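Local coordinates for periplasmic binding protein/LacI transcriptional regulator (Clostridium phytofermentans, PDB 3BRS) that probably binds a sugar in the cleft between its two lobes and hands it to a membrane transporter, as periplasmic-type solute-binding proteins do, at residues A[19-24]-A[247-252]; A[11-16]-A[96-101]; A[46-51]-A[196-201]. All coordinates share one frame; numbering follows the deposited sequence.

Interaction 1: residues A[19-24]-A[247-252]; sequences SDFWSV and FNIGYL
At chi1 166° the CG1 methyl of Val-24 lies opposite the main-chain nitrogen and beside the carbonyl carbon, facing the first turn of helix 246-262. There it meets Phe-247, 3.4 Å from Phe-247 N and 3.5 Å from Phe-247 CB. Phe-247 has its own CG anti to the main-chain nitrogen (chi1 -170°); its side chain runs at about a right angle to that of Val-24, and its ring atom CD2 comes obliquely to 3.8 Å from Val-24 O. Phe-21, one turn earlier, makes the second apolar touch. Its ring end CZ reaches Ile-249 CD1 at 3.9 Å, again with the two side chains crossing. No hydrogen bond joins the segments; two apolar side-chain touches and the approach of the Val-24 methyl to the main chain make up most of the contact. The arrangement belongs to the N-terminal lobe of a type I periplasmic binding fold: helix 20-36 follows strand 7-11, the first strand of the chain, whereas helix 246-262 returns to this lobe after strand 240-243 of the other one. Behind the contact, Phe-21 CD1 sits 3.7 Å above the centre of the Trp-22 ring, an edge-to-face arrangement between neighbours in the helix. Ser-19 is the N-cap, its OG accepting from Trp-22 N at 3.1 Å in a nearly straight bond (167°). Asp-20 is hydrogen-bonded to residues of the other lobe, OD1 to Ser-226 OG and the main-chain N to Gln-199 OE1.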
ATOM      1  N   SER A  19      10.102  -6.483  -2.817  1.00 51.84           N
ATOM      2  CA  SER A  19       8.698  -6.008  -2.861  1.00 47.93           C
ATOM      3  C   SER A  19       8.132  -6.038  -4.298  1.00 46.81           C
ATOM      4  O   SER A  19       8.660  -5.443  -5.209  1.00 49.63           O
ATOM      5  CB  SER A  19       8.573  -4.616  -2.259  1.00 45.60           C
ATOM      6  OG  SER A  19       7.349  -4.045  -2.637  1.00 35.32           O
ATOM      7  N   ASP A  20       7.049  -6.727  -4.519  1.00 43.51           N
ATOM      8  CA  ASP A  20       6.603  -6.812  -5.840  1.00 44.49           C
ATOM      9  C   ASP A  20       5.707  -5.616  -6.160  1.00 43.79           C
ATOM     10  O   ASP A  20       5.507  -5.315  -7.320  1.00 47.18           O
ATOM     11  CB  ASP A  20       5.953  -8.174  -6.087  1.00 46.56           C
ATOM     12  CG  ASP A  20       5.396  -8.287  -7.421  1.00 33.57           C
ATOM     13  OD1 ASP A  20       4.448  -7.542  -7.722  1.00 57.39           O
ATOM     14  OD2 ASP A  20       5.891  -9.125  -8.207  1.00 60.59           O
ATOM     15  N   PHE A  21       5.181  -4.925  -5.153  1.00 40.32           N
ATOM     16  CA  PHE A  21       4.462  -3.666  -5.398  1.00 37.97           C
ATOM     17  C   PHE A  21       5.441  -2.553  -5.805  1.00 36.89           C
ATOM     18  O   PHE A  21       5.231  -1.891  -6.804  1.00 34.64           O
ATOM     19  CB  PHE A  21       3.716  -3.175  -4.158  1.00 35.79           C
ATOM     20  CG  PHE A  21       2.854  -1.969  -4.412  1.00 35.46           C
ATOM     21  CD1 PHE A  21       3.325  -0.685  -4.178  1.00 36.62           C
ATOM     22  CD2 PHE A  21       1.536  -2.120  -4.860  1.00 37.38           C
ATOM     23  CE1 PHE A  21       2.521   0.439  -4.457  1.00 30.15           C
ATOM     24  CE2 PHE A  21       0.740  -1.003  -5.093  1.00 33.20           C
ATOM     25  CZ  PHE A  21       1.240   0.269  -4.859  1.00 28.60           C
ATOM     26  N   TRP A  22       6.450  -2.306  -4.976  1.00 34.93           N
ATOM     27  CA  TRP A  22       7.323  -1.194  -5.242  1.00 34.62           C
ATOM     28  C   TRP A  22       8.102  -1.446  -6.486  1.00 35.16           C
ATOM     29  O   TRP A  22       8.371  -0.507  -7.251  1.00 35.80           O
ATOM     30  CB  TRP A  22       8.220  -0.766  -4.022  1.00 34.18           C
ATOM     31  CG  TRP A  22       7.292  -0.229  -2.902  1.00 29.25           C
ATOM     32  CD1 TRP A  22       7.001  -0.856  -1.732  1.00 36.22           C
ATOM     33  CD2 TRP A  22       6.456   0.946  -2.943  1.00 37.53           C
ATOM     34  NE1 TRP A  22       6.080  -0.145  -1.010  1.00 34.26           N
ATOM     35  CE2 TRP A  22       5.714   0.973  -1.722  1.00 29.06           C
ATOM     36  CE3 TRP A  22       6.272   1.983  -3.868  1.00 26.36           C
ATOM     37  CZ2 TRP A  22       4.801   1.993  -1.405  1.00 29.65           C
ATOM     38  CZ3 TRP A  22       5.361   3.026  -3.542  1.00 30.06           C
ATOM     39  CH2 TRP A  22       4.617   2.991  -2.328  1.00 32.95           C
ATOM     40  N   SER A  23       8.440  -2.699  -6.734  1.00 33.72           N
ATOM     41  CA  SER A  23       9.227  -3.026  -7.943  1.00 32.67           C
ATOM     42  C   SER A  23       8.467  -2.726  -9.196  1.00 30.03           C
ATOM     43  O   SER A  23       9.041  -2.241 -10.118  1.00 30.81           O
ATOM     44  CB  SER A  23       9.683  -4.495  -7.972  1.00 32.86           C
ATOM     45  OG  SER A  23      10.515  -4.765  -6.854  1.00 55.60           O
ATOM     46  N   VAL A  24       7.216  -3.127  -9.278  1.00 28.77           N
ATOM     47  CA  VAL A  24       6.441  -2.956 -10.500  1.00 30.72           C
ATOM     48  C   VAL A  24       5.986  -1.508 -10.760  1.00 31.93           C
ATOM     49  O   VAL A  24       5.932  -1.058 -11.913  1.00 32.01           O
ATOM     50  CB  VAL A  24       5.285  -3.922 -10.463  1.00 35.17           C
ATOM     51  CG1 VAL A  24       4.246  -3.608 -11.512  1.00 44.32           C
ATOM     52  CG2 VAL A  24       5.827  -5.375 -10.641  1.00 41.45           C
ATOM     53  N   PHE A 247       1.729  -1.355 -11.619  1.00 31.10           N
ATOM     54  CA  PHE A 247       2.296  -0.889 -12.882  1.00 29.77           C
ATOM     55  C   PHE A 247       1.522   0.366 -13.341  1.00 29.91           C
ATOM     56  O   PHE A 247       2.122   1.435 -13.656  1.00 29.89           O
ATOM     57  CB  PHE A 247       2.234  -2.028 -13.937  1.00 34.17           C
ATOM     58  CG  PHE A 247       3.001  -1.705 -15.151  1.00 32.73           C
ATOM     59  CD1 PHE A 247       2.392  -1.018 -16.207  1.00 40.51           C
ATOM     60  CD2 PHE A 247       4.385  -2.011 -15.231  1.00 42.70           C
ATOM     61  CE1 PHE A 247       3.152  -0.660 -17.369  1.00 34.35           C
ATOM     62  CE2 PHE A 247       5.149  -1.656 -16.384  1.00 36.11           C
ATOM     63  CZ  PHE A 247       4.529  -0.987 -17.438  1.00 39.69           C
ATOM     64  N   ASN A 248       0.177   0.268 -13.321  1.00 29.28           N
ATOM     65  CA  ASN A 248      -0.643   1.403 -13.682  1.00 29.80           C
ATOM     66  C   ASN A 248      -0.542   2.600 -12.774  1.00 30.81           C
ATOM     67  O   ASN A 248      -0.648   3.716 -13.273  1.00 29.69           O
ATOM     68  CB  ASN A 248      -2.053   0.985 -13.799  1.00 32.66           C
ATOM     69  CG  ASN A 248      -2.254   0.176 -15.059  1.00 71.51           C
ATOM     70  OD1 ASN A 248      -3.161  -0.628 -15.172  1.00 40.52           O
ATOM     71  ND2 ASN A 248      -1.338   0.349 -16.004  1.00 46.31           N
ATOM     72  N   ILE A 249      -0.394   2.399 -11.458  1.00 27.95           N
ATOM     73  CA  ILE A 249      -0.145   3.574 -10.590  1.00 25.87           C
ATOM     74  C   ILE A 249       1.039   4.388 -11.030  1.00 30.10           C
ATOM     75  O   ILE A 249       0.966   5.656 -11.034  1.00 31.36           O
ATOM     76  CB  ILE A 249       0.029   3.201  -9.108  1.00 22.49           C
ATOM     77  CG1 ILE A 249      -1.331   2.783  -8.570  1.00 26.22           C
ATOM     78  CG2 ILE A 249       0.507   4.474  -8.237  1.00 31.47           C
ATOM     79  CD1 ILE A 249      -1.282   1.779  -7.358  1.00 24.48           C
ATOM     80  N   GLY A 250       2.147   3.705 -11.340  1.00 27.50           N
ATOM     81  CA  GLY A 250       3.378   4.411 -11.735  1.00 26.58           C
ATOM     82  C   GLY A 250       3.292   5.011 -13.123  1.00 29.96           C
ATOM     83  O   GLY A 250       3.741   6.121 -13.347  1.00 32.02           O
ATOM     84  N   TYR A 251       2.765   4.229 -14.075  1.00 28.90           N
ATOM     85  CA  TYR A 251       2.597   4.647 -15.406  1.00 30.35           C
ATOM     86  C   TYR A 251       1.766   5.960 -15.441  1.00 31.19           C
ATOM     87  O   TYR A 251       2.224   7.013 -15.919  1.00 31.81           O
ATOM     88  CB  TYR A 251       2.012   3.445 -16.253  1.00 30.87           C
ATOM     89  CG  TYR A 251       1.993   3.777 -17.713  1.00 36.24           C
ATOM     90  CD1 TYR A 251       1.046   4.638 -18.248  1.00 36.68           C
ATOM     91  CD2 TYR A 251       2.993   3.294 -18.550  1.00 39.00           C
ATOM     92  CE1 TYR A 251       1.093   5.027 -19.616  1.00 40.15           C
ATOM     93  CE2 TYR A 251       3.073   3.662 -19.906  1.00 44.49           C
ATOM     94  CZ  TYR A 251       2.129   4.513 -20.438  1.00 40.22           C
ATOM     95  OH  TYR A 251       2.255   4.808 -21.788  1.00 49.52           O
ATOM     96  N   LEU A 252       0.560   5.905 -14.899  1.00 31.10           N
ATOM     97  CA  LEU A 252      -0.356   7.018 -14.923  1.00 33.82           C
ATOM     98  C   LEU A 252       0.192   8.229 -14.193  1.00 36.68           C
ATOM     99  O   LEU A 252      -0.089   9.358 -14.585  1.00 39.08           O
ATOM    100  CB  LEU A 252      -1.733   6.638 -14.282  1.00 34.32           C
ATOM    101  CG  LEU A 252      -2.481   5.394 -14.846  1.00 37.66           C
ATOM    102  CD1 LEU A 252      -3.820   5.048 -14.104  1.00 36.36           C
ATOM    103  CD2 LEU A 252      -2.700   5.406 -16.364  1.00 38.25           C
TER

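Interaction 2: residues A[11-16]-A[96-101]; sequences IPKVLD and IDSGMK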
ATOM      1  N   ILE A  11       9.313   9.470  -5.468  1.00 29.85           N
ATOM      2  CA  ILE A  11       9.730   9.197  -4.080  1.00 31.78           C
ATOM      3  C   ILE A  11       8.820   8.172  -3.538  1.00 32.57           C
ATOM      4  O   ILE A  11       7.795   8.519  -2.977  1.00 30.82           O
ATOM      5  CB  ILE A  11       9.743  10.437  -3.159  1.00 31.93           C
ATOM      6  CG1 ILE A  11      10.494  11.612  -3.823  1.00 23.99           C
ATOM      7  CG2 ILE A  11      10.215  10.101  -1.721  1.00 29.07           C
ATOM      8  CD1 ILE A  11      10.486  12.930  -2.952  1.00 31.33           C
ATOM      9  N   PRO A  12       9.116   6.896  -3.799  1.00 34.31           N
ATOM     10  CA  PRO A  12       8.265   5.833  -3.208  1.00 31.92           C
ATOM     11  C   PRO A  12       8.441   5.754  -1.673  1.00 32.64           C
ATOM     12  O   PRO A  12       9.188   6.537  -1.096  1.00 34.10           O
ATOM     13  CB  PRO A  12       8.732   4.565  -3.880  1.00 31.61           C
ATOM     14  CG  PRO A  12       9.732   4.989  -5.001  1.00 36.56           C
ATOM     15  CD  PRO A  12      10.222   6.362  -4.599  1.00 35.47           C
ATOM     16  N   LYS A  13       7.689   4.896  -0.983  1.00 32.38           N
ATOM     17  CA  LYS A  13       7.864   4.760   0.464  1.00 28.55           C
ATOM     18  C   LYS A  13       9.139   3.992   0.724  1.00 30.07           C
ATOM     19  O   LYS A  13       9.794   4.279   1.748  1.00 29.43           O
ATOM     20  CB  LYS A  13       6.735   3.947   1.063  1.00 28.49           C
ATOM     21  CG  LYS A  13       5.371   4.691   1.022  1.00 21.27           C
ATOM     22  CD  LYS A  13       4.403   3.812   1.781  1.00 31.84           C
ATOM     23  CE  LYS A  13       3.038   4.453   1.962  1.00 34.69           C
ATOM     24  NZ  LYS A  13       2.027   3.335   2.152  1.00 39.97           N
ATOM     25  N   VAL A  14       9.440   3.009  -0.160  1.00 26.83           N
ATOM     26  CA  VAL A  14      10.728   2.296  -0.258  1.00 33.17           C
ATOM     27  C   VAL A  14      11.029   1.871  -1.699  1.00 35.45           C
ATOM     28  O   VAL A  14      10.117   1.683  -2.494  1.00 36.51           O
ATOM     29  CB  VAL A  14      10.796   0.870   0.484  1.00 32.16           C
ATOM     30  CG1 VAL A  14      10.791   0.960   2.006  1.00 46.65           C
ATOM     31  CG2 VAL A  14       9.693  -0.006  -0.026  1.00 36.59           C
ATOM     32  N   LEU A  15      12.304   1.610  -1.971  1.00 38.26           N
ATOM     33  CA  LEU A  15      12.726   0.893  -3.175  1.00 44.12           C
ATOM     34  C   LEU A  15      13.250  -0.473  -2.749  1.00 48.20           C
ATOM     35  O   LEU A  15      14.432  -0.652  -2.679  1.00 49.59           O
ATOM     36  CB  LEU A  15      13.841   1.678  -3.900  1.00 45.06           C
ATOM     37  CG  LEU A  15      13.411   2.921  -4.702  1.00 53.47           C
ATOM     38  CD1 LEU A  15      14.414   4.009  -4.495  1.00 42.25           C
ATOM     39  CD2 LEU A  15      13.251   2.565  -6.184  1.00 43.09           C
ATOM     40  N   ASP A  16      12.369  -1.417  -2.440  1.00 51.86           N
ATOM     41  CA  ASP A  16      12.766  -2.657  -1.805  1.00 55.23           C
ATOM     42  C   ASP A  16      13.085  -3.631  -2.913  1.00 59.04           C
ATOM     43  O   ASP A  16      14.232  -4.029  -3.053  1.00 61.87           O
ATOM     44  CB  ASP A  16      11.655  -3.203  -0.879  1.00 56.34           C
ATOM     45  CG  ASP A  16      12.027  -4.552  -0.197  1.00 80.11           C
ATOM     46  OD1 ASP A  16      11.435  -4.930   0.850  1.00 51.33           O
ATOM     47  OD2 ASP A  16      12.912  -5.243  -0.718  1.00 51.73           O
ATOM     48  N   ILE A  96       1.127   9.287  -5.402  1.00 29.00           N
ATOM     49  CA  ILE A  96       0.905   7.929  -5.872  1.00 32.76           C
ATOM     50  C   ILE A  96       0.725   6.919  -4.665  1.00 34.37           C
ATOM     51  O   ILE A  96       1.389   7.023  -3.627  1.00 34.29           O
ATOM     52  CB  ILE A  96       2.084   7.498  -6.671  1.00 34.60           C
ATOM     53  CG1 ILE A  96       3.337   7.888  -5.901  1.00 28.70           C
ATOM     54  CG2 ILE A  96       1.986   8.002  -8.160  1.00 36.27           C
ATOM     55  CD1 ILE A  96       4.575   7.067  -6.314  1.00 25.70           C
ATOM     56  N   ASP A  97      -0.181   5.962  -4.791  1.00 35.96           N
ATOM     57  CA  ASP A  97      -0.400   4.968  -3.713  1.00 32.49           C
ATOM     58  C   ASP A  97      -0.986   5.491  -2.408  1.00 30.34           C
ATOM     59  O   ASP A  97      -2.025   5.015  -2.041  1.00 27.16           O
ATOM     60  CB  ASP A  97       0.902   4.221  -3.458  1.00 34.84           C
ATOM     61  CG  ASP A  97       0.793   3.211  -2.316  1.00 56.69           C
ATOM     62  OD1 ASP A  97      -0.102   2.378  -2.359  1.00 41.05           O
ATOM     63  OD2 ASP A  97       1.582   3.235  -1.375  1.00 42.83           O
ATOM     64  N   SER A  98      -0.399   6.509  -1.737  1.00 30.13           N
ATOM     65  CA  SER A  98      -0.716   6.729  -0.312  1.00 30.77           C
ATOM     66  C   SER A  98      -0.777   8.178  -0.041  1.00 32.49           C
ATOM     67  O   SER A  98       0.241   8.839  -0.198  1.00 32.47           O
ATOM     68  CB  SER A  98       0.312   6.120   0.611  1.00 31.07           C
ATOM     69  OG  SER A  98      -0.288   5.924   1.898  1.00 31.07           O
ATOM     70  N   GLY A  99      -1.975   8.684   0.284  1.00 27.48           N
ATOM     71  CA  GLY A  99      -2.172  10.146   0.401  1.00 27.64           C
ATOM     72  C   GLY A  99      -1.831  10.764   1.756  1.00 28.35           C
ATOM     73  O   GLY A  99      -1.438  10.063   2.746  1.00 25.79           O
ATOM     74  N   MET A 100      -1.946  12.089   1.785  1.00 28.90           N
ATOM     75  CA  MET A 100      -1.962  12.911   3.013  1.00 30.57           C
ATOM     76  C   MET A 100      -3.425  13.402   3.412  1.00 35.73           C
ATOM     77  O   MET A 100      -4.323  13.473   2.599  1.00 34.42           O
ATOM     78  CB  MET A 100      -1.061  14.094   2.825  1.00 31.56           C
ATOM     79  CG  MET A 100       0.437  13.646   2.556  1.00 25.68           C
ATOM     80  SD  MET A 100       1.615  14.962   2.146  1.00 26.25           S
ATOM     81  CE  MET A 100       1.194  14.905   0.444  1.00 32.93           C
ATOM     82  N   LYS A 101      -3.579  13.748   4.694  1.00 39.29           N
ATOM     83  CA  LYS A 101      -4.739  14.342   5.281  1.00 39.48           C
ATOM     84  C   LYS A 101      -4.869  15.718   4.721  1.00 38.36           C
ATOM     85  O   LYS A 101      -5.986  16.228   4.653  1.00 34.32           O
ATOM     86  CB  LYS A 101      -4.530  14.495   6.804  1.00 40.31           C
ATOM     87  CG  LYS A 101      -5.815  14.834   7.608  1.00 48.78           C
ATOM     88  CD  LYS A 101      -5.439  15.322   9.019  1.00 43.14           C
ATOM     89  CE  LYS A 101      -4.124  16.156   9.001  1.00 55.15           C
ATOM     90  NZ  LYS A 101      -3.729  16.667  10.387  1.00 59.38           N
TER
HETATM   91  O   HOH W   1       1.185   1.116   0.306  1.00 28.26           O
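Lys-13 lays the end of its extended chain against Ser-98, CE meeting Ser-98 CB at 3.5 Å, tighter than usual for two carbons. The chain runs on, still extended, to bring NZ to the carboxylate of Asp-97, whose side chain crosses that of the lysine at about a right angle. The salt bridge is long, 3.6 Å from Lys-13 NZ to Asp-97 OD2, and a water completes it: water 1 accepts from Lys-13 NZ at 3.0 Å and donates to Asp-97 OD2 at 2.7 Å. The ammonium is thus linked to the same carboxylate oxygen both directly and through water, an arrangement likely to help compensate the charge of a buried lysine. Thr-145, from helix 144-157 of the other lobe, adds weak hydrogen bonds, its OG1 with Lys-13 NZ and its N with Ser-98 OG. The backbone turns sharply at Asp-97, with a positive phi of 67°. Ser-98 N donates to Ile-96 O at 2.7 Å, closing a classic gamma turn centred on Asp-97. Phe-21 and Trp-22 of helix 20-36 pack on the aspartate, while Glu-48 lies beside the lysine. Both segments are loops leaving the C-terminal ends of strands in the parallel sheet of the N-terminal lobe, 7-11 and 92-96. Loops at this edge border the interlobe cleft, where type I periplasmic binding proteins take up their ligands.

Interaction 3: residues A[46-51]-A[196-201]; sequences EKEEDY and GLNQYS
Glu-48 and Tyr-200 approach from opposite directions across the cleft of this two-lobed, type I periplasmic binding fold, the glutamate on a loop of the N-terminal lobe and the tyrosine in the first turn of helix 199-211 of the other. Beyond CG the glutamate chain is extended (chi2 -173°), which carries its carboxylate out to the tyrosine. Glu-48 OE2 comes obliquely to the ring, 3.4 Å from Tyr-200 CE1, with the carboxylate plane practically perpendicular to that of the ring (89°). Asn-198 joins through solvent: water 2 donates to Glu-48 OE2 at 2.6 Å and accepts from Asn-198 ND2 at 2.9 Å, linking Glu-48 OE2 and Asn-198 ND2, which are 4.6 Å apart. The next shell holds the carboxylate at both oxygens. OE2 is also bonded to Trp-22 NE1 of helix 20-36, and OE1 to Ser-172 OG of the opposite lobe, so this buried acid is shared by the two halves of the protein. Tyr-200 is fixed at its far end, where its OH bonds to Asp-16 OD1 from the N-terminal lobe; its ring also meets that of Tyr-174. Farther out lie the backbones that present these groups. Glu-48 occupies a type I turn from Lys-47 to Asp-50, closed by Asp-50 N to Lys-47 O at 3.1 Å. An inverse gamma turn centred on Asp-50 then leads into helix 51-63. Asn-198 is the N-cap of helix 199-211: its OD1 accepts from Ser-201 N at 3.2 Å, with the donor 37° above the amide carbonyl plane.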
ATOM      1  N   GLU A  46      15.120   3.578   3.300  1.00 29.06           N
ATOM      2  CA  GLU A  46      15.355   2.155   3.306  1.00 34.75           C
ATOM      3  C   GLU A  46      14.243   1.390   3.901  1.00 35.37           C
ATOM      4  O   GLU A  46      14.111   0.228   3.639  1.00 37.54           O
ATOM      5  CB  GLU A  46      16.736   1.776   3.884  1.00 39.08           C
ATOM      6  CG  GLU A  46      17.881   2.306   3.015  1.00 63.63           C
ATOM      7  CD  GLU A  46      19.217   1.988   3.616  1.00 52.72           C
ATOM      8  OE1 GLU A  46      19.384   2.227   4.843  1.00 72.31           O
ATOM      9  OE2 GLU A  46      20.097   1.500   2.875  1.00 71.11           O
ATOM     10  N   LYS A  47      13.382   2.069   4.638  1.00 34.96           N
ATOM     11  CA  LYS A  47      12.222   1.441   5.284  1.00 33.55           C
ATOM     12  C   LYS A  47      10.999   2.247   5.030  1.00 31.69           C
ATOM     13  O   LYS A  47      11.043   3.451   5.249  1.00 30.25           O
ATOM     14  CB  LYS A  47      12.460   1.498   6.786  1.00 34.89           C
ATOM     15  CG  LYS A  47      13.704   0.725   7.180  1.00 33.40           C
ATOM     16  CD  LYS A  47      13.432  -0.121   8.303  1.00 46.43           C
ATOM     17  CE  LYS A  47      14.019   0.461   9.502  1.00 47.82           C
ATOM     18  NZ  LYS A  47      15.372  -0.189   9.610  1.00 56.00           N
ATOM     19  N   GLU A  48       9.859   1.584   4.806  1.00 31.00           N
ATOM     20  CA  GLU A  48       8.526   2.227   4.618  1.00 30.78           C
ATOM     21  C   GLU A  48       8.076   3.242   5.636  1.00 33.56           C
ATOM     22  O   GLU A  48       7.297   4.228   5.327  1.00 34.12           O
ATOM     23  CB  GLU A  48       7.440   1.186   4.451  1.00 28.79           C
ATOM     24  CG  GLU A  48       7.204   0.854   3.000  1.00 27.91           C
ATOM     25  CD  GLU A  48       6.002  -0.076   2.755  1.00 32.57           C
ATOM     26  OE1 GLU A  48       5.019  -0.021   3.521  1.00 37.65           O
ATOM     27  OE2 GLU A  48       5.994  -0.829   1.732  1.00 39.98           O
ATOM     28  N   GLU A  49       8.441   2.975   6.873  1.00 32.86           N
ATOM     29  CA  GLU A  49       7.921   3.801   7.962  1.00 34.48           C
ATOM     30  C   GLU A  49       8.821   4.950   8.290  1.00 36.75           C
ATOM     31  O   GLU A  49       8.512   5.752   9.180  1.00 38.39           O
ATOM     32  CB  GLU A  49       7.660   2.982   9.240  1.00 36.74           C
ATOM     33  CG  GLU A  49       8.907   2.577  10.017  1.00 42.66           C
ATOM     34  CD  GLU A  49       9.517   1.269   9.546  1.00 37.88           C
ATOM     35  OE1 GLU A  49      10.060   0.565  10.439  1.00 43.07           O
ATOM     36  OE2 GLU A  49       9.436   0.913   8.327  1.00 41.43           O
ATOM     37  N   ASP A  50       9.969   5.062   7.617  1.00 38.67           N
ATOM     38  CA  ASP A  50      10.905   6.114   7.997  1.00 33.41           C
ATOM     39  C   ASP A  50      10.473   7.472   7.420  1.00 31.78           C
ATOM     40  O   ASP A  50      11.104   8.089   6.571  1.00 32.09           O
ATOM     41  CB  ASP A  50      12.310   5.682   7.570  1.00 31.37           C
ATOM     42  CG  ASP A  50      13.373   6.451   8.261  1.00 31.44           C
ATOM     43  OD1 ASP A  50      13.082   7.393   9.035  1.00 30.58           O
ATOM     44  OD2 ASP A  50      14.565   6.115   8.043  1.00 47.30           O
ATOM     45  N   TYR A  51       9.377   8.004   7.883  1.00 30.31           N
ATOM     46  CA  TYR A  51       8.940   9.306   7.298  1.00 28.59           C
ATOM     47  C   TYR A  51       9.957  10.458   7.510  1.00 30.90           C
ATOM     48  O   TYR A  51       9.907  11.454   6.768  1.00 31.00           O
ATOM     49  CB  TYR A  51       7.458   9.709   7.733  1.00 25.18           C
ATOM     50  CG  TYR A  51       7.370  10.288   9.139  1.00 33.08           C
ATOM     51  CD1 TYR A  51       7.741  11.634   9.388  1.00 32.49           C
ATOM     52  CD2 TYR A  51       7.009   9.491  10.214  1.00 24.86           C
ATOM     53  CE1 TYR A  51       7.724  12.221  10.687  1.00 29.33           C
ATOM     54  CE2 TYR A  51       7.026  10.065  11.550  1.00 33.19           C
ATOM     55  CZ  TYR A  51       7.373  11.423  11.731  1.00 29.63           C
ATOM     56  OH  TYR A  51       7.355  12.048  12.944  1.00 39.44           O
ATOM     57  N   GLY A 196      -3.749 -10.450   6.233  1.00 28.80           N
ATOM     58  CA  GLY A 196      -2.527  -9.604   6.027  1.00 21.80           C
ATOM     59  C   GLY A 196      -2.915  -8.475   5.097  1.00 24.21           C
ATOM     60  O   GLY A 196      -3.423  -8.708   3.987  1.00 23.94           O
ATOM     61  N   LEU A 197      -2.640  -7.221   5.496  1.00 25.78           N
ATOM     62  CA  LEU A 197      -3.152  -6.027   4.741  1.00 27.33           C
ATOM     63  C   LEU A 197      -2.175  -5.505   3.610  1.00 27.99           C
ATOM     64  O   LEU A 197      -2.446  -4.586   2.817  1.00 31.35           O
ATOM     65  CB  LEU A 197      -3.568  -4.909   5.748  1.00 26.67           C
ATOM     66  CG  LEU A 197      -4.909  -5.241   6.488  1.00 18.80           C
ATOM     67  CD1 LEU A 197      -5.279  -3.941   7.329  1.00 24.95           C
ATOM     68  CD2 LEU A 197      -5.959  -5.698   5.424  1.00 19.43           C
ATOM     69  N   ASN A 198      -1.004  -6.073   3.575  1.00 24.63           N
ATOM     70  CA  ASN A 198      -0.104  -5.826   2.451  1.00 28.97           C
ATOM     71  C   ASN A 198       0.809  -7.016   2.196  1.00 27.32           C
ATOM     72  O   ASN A 198       0.737  -7.977   2.914  1.00 29.73           O
ATOM     73  CB  ASN A 198       0.647  -4.496   2.636  1.00 29.65           C
ATOM     74  CG  ASN A 198       1.865  -4.618   3.524  1.00 26.49           C
ATOM     75  OD1 ASN A 198       1.917  -5.428   4.473  1.00 27.55           O
ATOM     76  ND2 ASN A 198       2.855  -3.799   3.228  1.00 31.51           N
ATOM     77  N   GLN A 199       1.722  -6.966   1.249  1.00 27.29           N
ATOM     78  CA  GLN A 199       2.499  -8.188   0.986  1.00 28.99           C
ATOM     79  C   GLN A 199       3.407  -8.654   2.140  1.00 30.19           C
ATOM     80  O   GLN A 199       3.401  -9.834   2.490  1.00 29.88           O
ATOM     81  CB  GLN A 199       3.279  -8.013  -0.292  1.00 32.73           C
ATOM     82  CG  GLN A 199       4.071  -9.173  -0.778  1.00 45.14           C
ATOM     83  CD  GLN A 199       5.128  -8.701  -1.775  1.00 48.42           C
ATOM     84  OE1 GLN A 199       4.993  -7.624  -2.392  1.00 50.72           O
ATOM     85  NE2 GLN A 199       6.182  -9.484  -1.932  1.00 49.85           N
ATOM     86  N   TYR A 200       4.187  -7.723   2.740  1.00 31.53           N
ATOM     87  CA  TYR A 200       4.988  -8.000   3.941  1.00 28.62           C
ATOM     88  C   TYR A 200       4.258  -8.732   5.000  1.00 28.14           C
ATOM     89  O   TYR A 200       4.801  -9.665   5.604  1.00 29.45           O
ATOM     90  CB  TYR A 200       5.561  -6.681   4.550  1.00 28.82           C
ATOM     91  CG  TYR A 200       6.474  -5.932   3.596  1.00 37.99           C
ATOM     92  CD1 TYR A 200       5.976  -4.923   2.777  1.00 31.19           C
ATOM     93  CD2 TYR A 200       7.810  -6.247   3.518  1.00 33.24           C
ATOM     94  CE1 TYR A 200       6.814  -4.152   1.899  1.00 41.14           C
ATOM     95  CE2 TYR A 200       8.678  -5.537   2.650  1.00 46.52           C
ATOM     96  CZ  TYR A 200       8.190  -4.453   1.867  1.00 43.22           C
ATOM     97  OH  TYR A 200       9.050  -3.763   1.017  1.00 34.15           O
ATOM     98  N   SER A 201       3.069  -8.244   5.307  1.00 27.43           N
ATOM     99  CA  SER A 201       2.195  -8.739   6.360  1.00 26.96           C
ATOM    100  C   SER A 201       1.760 -10.090   5.995  1.00 29.54           C
ATOM    101  O   SER A 201       1.805 -10.976   6.815  1.00 30.64           O
ATOM    102  CB  SER A 201       0.892  -7.893   6.406  1.00 26.81           C
ATOM    103  OG  SER A 201       0.980  -6.652   7.101  1.00 47.12           O
TER
HETATM  104  O   HOH W   2       3.610  -1.746   1.372  1.00 48.36           O

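From the N terminus, strand 7-11 runs into segment 11-16, which interaction 2 joins to 96-101, closing a loop within the N-terminal lobe. Segment 19-24 follows and waits until 247-252 for its partner, so interaction 1 spans most of the chain and its path crosses that of interaction 2. Segment 46-51 meets 196-201 in interaction 3; this loop falls wholly within the span of interaction 1 and also crosses interaction 2. Interactions 1 and 2 join parts of the N-terminal lobe, whereas interaction 3 bridges the two lobes. Trp-22 packs on Pro-12 and Val-14, joining interactions 1 and 2, and Val-14 in turn packs against the backbone of Glu-48 in interaction 3.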